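Long-range contact in endonuclease 2 (Arabidopsis thaliana, PDB 4CXP), which cleaves RNA and single-stranded DNA, and less readily double-stranded DNA, into 5'-phosphorylated products with the help of three divalent metal ions: residues G138-Y147 with L153-T164. Sequence-based numbering, arbitrary orientation.
With ZN (zinc ion), chain F.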
loop_
_atom_site.group_PDB
_atom_site.type_symbol
_atom_site.label_atom_id
_atom_site.label_comp_id
_atom_site.label_asym_id
_atom_site.label_seq_id
_atom_site.Cartn_x
_atom_site.Cartn_y
_atom_site.Cartn_z
ATOM N N GLY A 138 12.919 8.000 0.182
ATOM C CA GLY A 138 11.561 7.867 -0.299
ATOM C C GLY A 138 10.761 9.156 -0.231
ATOM O O GLY A 138 9.557 9.141 0.022
ATOM N N GLY A 139 11.432 10.278 -0.456
ATOM C CA GLY A 139 10.817 11.570 -0.375
ATOM C C GLY A 139 10.712 12.171 1.008
ATOM O O GLY A 139 10.275 13.301 1.149
ATOM N N ASN A 140 11.135 11.442 2.034
ATOM C CA ASN A 140 11.096 11.961 3.390
ATOM C C ASN A 140 11.974 13.186 3.594
ATOM O O ASN A 140 11.655 14.007 4.444
ATOM C CB ASN A 140 11.459 10.895 4.407
ATOM C CG ASN A 140 10.297 10.029 4.767
ATOM O OD1 ASN A 140 9.413 10.454 5.516
ATOM N ND2 ASN A 140 10.270 8.812 4.241
ATOM N N THR A 141 13.044 13.333 2.810
ATOM C CA THR A 141 13.941 14.471 2.984
ATOM C C THR A 141 13.578 15.650 2.087
ATOM O O THR A 141 14.288 16.651 2.099
ATOM C CB THR A 141 15.408 14.078 2.730
ATOM O OG1 THR A 141 15.572 13.778 1.348
ATOM C CG2 THR A 141 15.830 12.894 3.579
ATOM N N ILE A 142 12.498 15.538 1.306
ATOM C CA ILE A 142 12.061 16.621 0.432
ATOM C C ILE A 142 11.024 17.434 1.202
ATOM O O ILE A 142 9.878 17.012 1.388
ATOM C CB ILE A 142 11.496 16.095 -0.891
ATOM C CG1 ILE A 142 12.530 15.233 -1.608
ATOM C CG2 ILE A 142 10.998 17.254 -1.747
ATOM C CD1 ILE A 142 12.004 14.581 -2.860
ATOM N N GLU A 143 11.457 18.580 1.704
ATOM C CA GLU A 143 10.641 19.416 2.583
ATOM C C GLU A 143 9.980 20.511 1.755
ATOM O O GLU A 143 10.662 21.301 1.088
ATOM C CB GLU A 143 11.514 20.019 3.690
ATOM C CG GLU A 143 11.961 18.994 4.732
ATOM C CD GLU A 143 10.830 18.483 5.647
ATOM O OE1 GLU A 143 9.668 18.947 5.567
ATOM O OE2 GLU A 143 11.116 17.605 6.483
ATOM N N VAL A 144 8.648 20.519 1.786
ATOM C CA VAL A 144 7.814 21.419 1.000
ATOM C C VAL A 144 6.730 21.968 1.922
ATOM O O VAL A 144 6.811 21.830 3.148
ATOM C CB VAL A 144 7.240 20.697 -0.252
ATOM C CG1 VAL A 144 8.370 20.302 -1.181
ATOM C CG2 VAL A 144 6.413 19.474 0.117
ATOM N N HIS A 145 5.728 22.614 1.345
ATOM C CA HIS A 145 4.513 22.956 2.064
ATOM C C HIS A 145 3.356 22.254 1.382
ATOM O O HIS A 145 3.302 22.174 0.150
ATOM C CB HIS A 145 4.260 24.471 2.079
ATOM C CG HIS A 145 5.029 25.220 3.147
ATOM N ND1 HIS A 145 6.390 25.409 3.094
ATOM C CD2 HIS A 145 4.624 25.802 4.304
ATOM C CE1 HIS A 145 6.795 26.094 4.151
ATOM N NE2 HIS A 145 5.739 26.342 4.908
ATOM N N TRP A 146 2.437 21.726 2.189
ATOM C CA TRP A 146 1.134 21.251 1.734
ATOM C C TRP A 146 0.149 22.353 2.087
ATOM O O TRP A 146 -0.114 22.607 3.265
ATOM C CB TRP A 146 0.754 19.935 2.422
ATOM C CG TRP A 146 -0.548 19.396 1.922
ATOM C CD1 TRP A 146 -1.715 19.295 2.609
ATOM C CD2 TRP A 146 -0.805 18.890 0.612
ATOM N NE1 TRP A 146 -2.689 18.758 1.804
ATOM C CE2 TRP A 146 -2.150 18.500 0.576
ATOM C CE3 TRP A 146 -0.029 18.756 -0.548
ATOM C CZ2 TRP A 146 -2.733 17.977 -0.560
ATOM C CZ3 TRP A 146 -0.613 18.222 -1.673
ATOM C CH2 TRP A 146 -1.950 17.845 -1.674
ATOM N N TYR A 147 -0.314 23.079 1.079
ATOM C CA TYR A 147 -1.042 24.327 1.312
ATOM C C TYR A 147 -0.190 25.192 2.240
ATOM O O TYR A 147 0.959 25.464 1.893
ATOM C CB TYR A 147 -2.492 24.069 1.745
ATOM C CG TYR A 147 -3.308 23.408 0.641
ATOM C CD1 TYR A 147 -3.306 22.033 0.468
ATOM C CD2 TYR A 147 -4.058 24.158 -0.238
ATOM C CE1 TYR A 147 -4.025 21.432 -0.557
ATOM C CE2 TYR A 147 -4.784 23.570 -1.253
ATOM C CZ TYR A 147 -4.774 22.197 -1.408
ATOM O OH TYR A 147 -5.482 21.564 -2.399
ATOM N N LEU A 153 7.479 15.310 1.291
ATOM C CA LEU A 153 6.775 14.756 0.151
ATOM C C LEU A 153 6.251 13.342 0.450
ATOM O O LEU A 153 5.174 12.961 0.000
ATOM C CB LEU A 153 7.672 14.760 -1.081
ATOM C CG LEU A 153 6.978 14.368 -2.380
ATOM C CD1 LEU A 153 5.871 15.346 -2.752
ATOM C CD2 LEU A 153 8.003 14.238 -3.494
ATOM N N HIS A 154 7.029 12.550 1.183
ATOM C CA HIS A 154 6.574 11.230 1.543
ATOM C C HIS A 154 5.247 11.276 2.315
ATOM O O HIS A 154 4.311 10.534 2.014
ATOM C CB HIS A 154 7.648 10.477 2.338
ATOM C CG HIS A 154 7.280 9.059 2.580
ATOM N ND1 HIS A 154 7.765 8.025 1.821
ATOM C CD2 HIS A 154 6.403 8.502 3.443
ATOM C CE1 HIS A 154 7.214 6.893 2.225
ATOM N NE2 HIS A 154 6.366 7.160 3.202
ATOM N N HIS A 155 5.194 12.161 3.302
ATOM C CA HIS A 155 4.013 12.311 4.118
ATOM C C HIS A 155 2.814 12.790 3.302
ATOM O O HIS A 155 1.673 12.407 3.571
ATOM C CB HIS A 155 4.310 13.270 5.283
ATOM C CG HIS A 155 3.246 13.277 6.339
ATOM N ND1 HIS A 155 2.165 14.132 6.339
ATOM C CD2 HIS A 155 3.102 12.505 7.436
ATOM C CE1 HIS A 155 1.419 13.907 7.408
ATOM N NE2 HIS A 155 1.966 12.922 8.089
ATOM N N ILE A 156 3.063 13.636 2.320
ATOM C CA ILE A 156 1.988 14.091 1.441
ATOM C C ILE A 156 1.330 12.892 0.767
ATOM O O ILE A 156 0.103 12.844 0.654
ATOM C CB ILE A 156 2.528 15.151 0.457
ATOM C CG1 ILE A 156 2.738 16.472 1.224
ATOM C CG2 ILE A 156 1.603 15.334 -0.729
ATOM C CD1 ILE A 156 3.553 17.495 0.478
ATOM N N TRP A 157 2.134 11.937 0.289
ATOM C CA TRP A 157 1.614 10.738 -0.333
ATOM C C TRP A 157 1.039 9.746 0.661
ATOM O O TRP A 157 0.022 9.102 0.373
ATOM C CB TRP A 157 2.693 10.143 -1.245
ATOM C CG TRP A 157 2.774 10.903 -2.525
ATOM C CD1 TRP A 157 3.380 12.119 -2.746
ATOM C CD2 TRP A 157 2.082 10.578 -3.739
ATOM N NE1 TRP A 157 3.130 12.529 -4.031
ATOM C CE2 TRP A 157 2.346 11.599 -4.659
ATOM C CE3 TRP A 157 1.284 9.503 -4.138
ATOM C CZ2 TRP A 157 1.830 11.585 -5.951
ATOM C CZ3 TRP A 157 0.794 9.483 -5.420
ATOM C CH2 TRP A 157 1.065 10.518 -6.311
ATOM N N ASP A 158 1.631 9.609 1.843
ATOM C CA ASP A 158 1.054 8.702 2.829
ATOM C C ASP A 158 -0.312 9.198 3.313
ATOM O O ASP A 158 -1.206 8.373 3.538
ATOM C CB ASP A 158 1.939 8.582 4.086
ATOM C CG ASP A 158 3.029 7.530 4.003
ATOM O OD1 ASP A 158 3.035 6.662 3.101
ATOM O OD2 ASP A 158 3.893 7.549 4.921
ATOM N N SER A 159 -0.417 10.512 3.528
ATOM C CA SER A 159 -1.493 11.076 4.315
ATOM C C SER A 159 -2.142 12.333 3.763
ATOM O O SER A 159 -3.367 12.435 3.756
ATOM C CB SER A 159 -0.984 11.377 5.737
ATOM O OG SER A 159 -0.648 10.184 6.407
ATOM N N ASN A 160 -1.379 13.362 3.389
ATOM C CA ASN A 160 -2.028 14.663 3.176
ATOM C C ASN A 160 -3.001 14.684 2.021
ATOM O O ASN A 160 -4.078 15.274 2.149
ATOM C CB ASN A 160 -1.041 15.816 2.995
ATOM C CG ASN A 160 -0.173 16.037 4.202
ATOM O OD1 ASN A 160 -0.547 16.747 5.160
ATOM N ND2 ASN A 160 0.974 15.473 4.173
ATOM N N ILE A 161 -2.656 14.080 0.885
ATOM C CA ILE A 161 -3.582 14.069 -0.242
ATOM C C ILE A 161 -4.909 13.419 0.187
ATOM O O ILE A 161 -5.986 13.969 -0.039
ATOM C CB ILE A 161 -3.000 13.368 -1.478
ATOM C CG1 ILE A 161 -1.797 14.144 -2.027
ATOM C CG2 ILE A 161 -4.071 13.200 -2.531
ATOM C CD1 ILE A 161 -0.978 13.350 -3.015
ATOM N N ILE A 162 -4.821 12.239 0.793
ATOM C CA ILE A 162 -6.027 11.523 1.182
ATOM C C ILE A 162 -6.840 12.314 2.217
ATOM O O ILE A 162 -8.058 12.417 2.102
ATOM C CB ILE A 162 -5.676 10.117 1.700
ATOM C CG1 ILE A 162 -5.103 9.266 0.565
ATOM C CG2 ILE A 162 -6.904 9.442 2.304
ATOM C CD1 ILE A 162 -4.443 7.992 1.050
ATOM N N GLU A 163 -6.163 12.861 3.217
ATOM C CA GLU A 163 -6.856 13.606 4.263
ATOM C C GLU A 163 -7.556 14.833 3.706
ATOM O O GLU A 163 -8.669 15.165 4.126
ATOM C CB GLU A 163 -5.873 14.025 5.355
ATOM C CG GLU A 163 -5.397 12.928 6.268
ATOM C CD GLU A 163 -4.176 13.354 7.102
ATOM O OE1 GLU A 163 -3.571 14.423 6.839
ATOM O OE2 GLU A 163 -3.780 12.595 7.996
ATOM N N THR A 164 -6.900 15.545 2.804
ATOM C CA THR A 164 -7.486 16.738 2.222
ATOM C C THR A 164 -8.677 16.365 1.362
ATOM O O THR A 164 -9.706 17.045 1.375
ATOM C CB THR A 164 -6.420 17.526 1.454
ATOM O OG1 THR A 164 -5.373 17.874 2.361
ATOM C CG2 THR A 164 -6.996 18.763 0.834
HETATM ZN ZN ZN F . 5.054 5.831 4.294
HETATM O O HOH W 1 6.513 5.758 5.788
#
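In this S1/P1 nuclease, the zinc site formed by His154, Asp158 and His130 lies at the start of helix 153-169, where loop 138-142, before strand 143-146, packs on His154. Both nitrogens of His154 are in use: NE2 binds zinc at 2.2 Å, while ND1 donates to Gly138 O at 2.8 Å, with the oxygen in the ring plane. That second-shell bond helps the zinc fix the ring's rotation and probably makes NE2 a stronger ligand. Asn140 ND2 sits over one ring face, toward its rim; its hydrogen bond goes to Lys137 O. Glycine suits position 139, where a CB would jam against Gly138 O and crowd His154 N. Leu153 N donates to Ile142 O (2.9 Å). Farther along, Val144 CG2 packs tightly on Ile156 CD1. Trp146, its CG anti to the backbone N (chi1 -177°), lays its indole across the helix, Asn160 CB over one face and Tyr147 CD1 over the opposite one. Its CZ3 meets Ile156 CG2 (3.8 Å), its CH2 Ile161 CG1 (3.7 Å), and NE1 donates nearly straight (166°) to Thr164 OG1. With alanine in place of Trp146, Thr164 would probably lose this donor and a gap would open beside both isoleucines. Thr164 OG1 itself donates to Asn160 O at 2.9 Å.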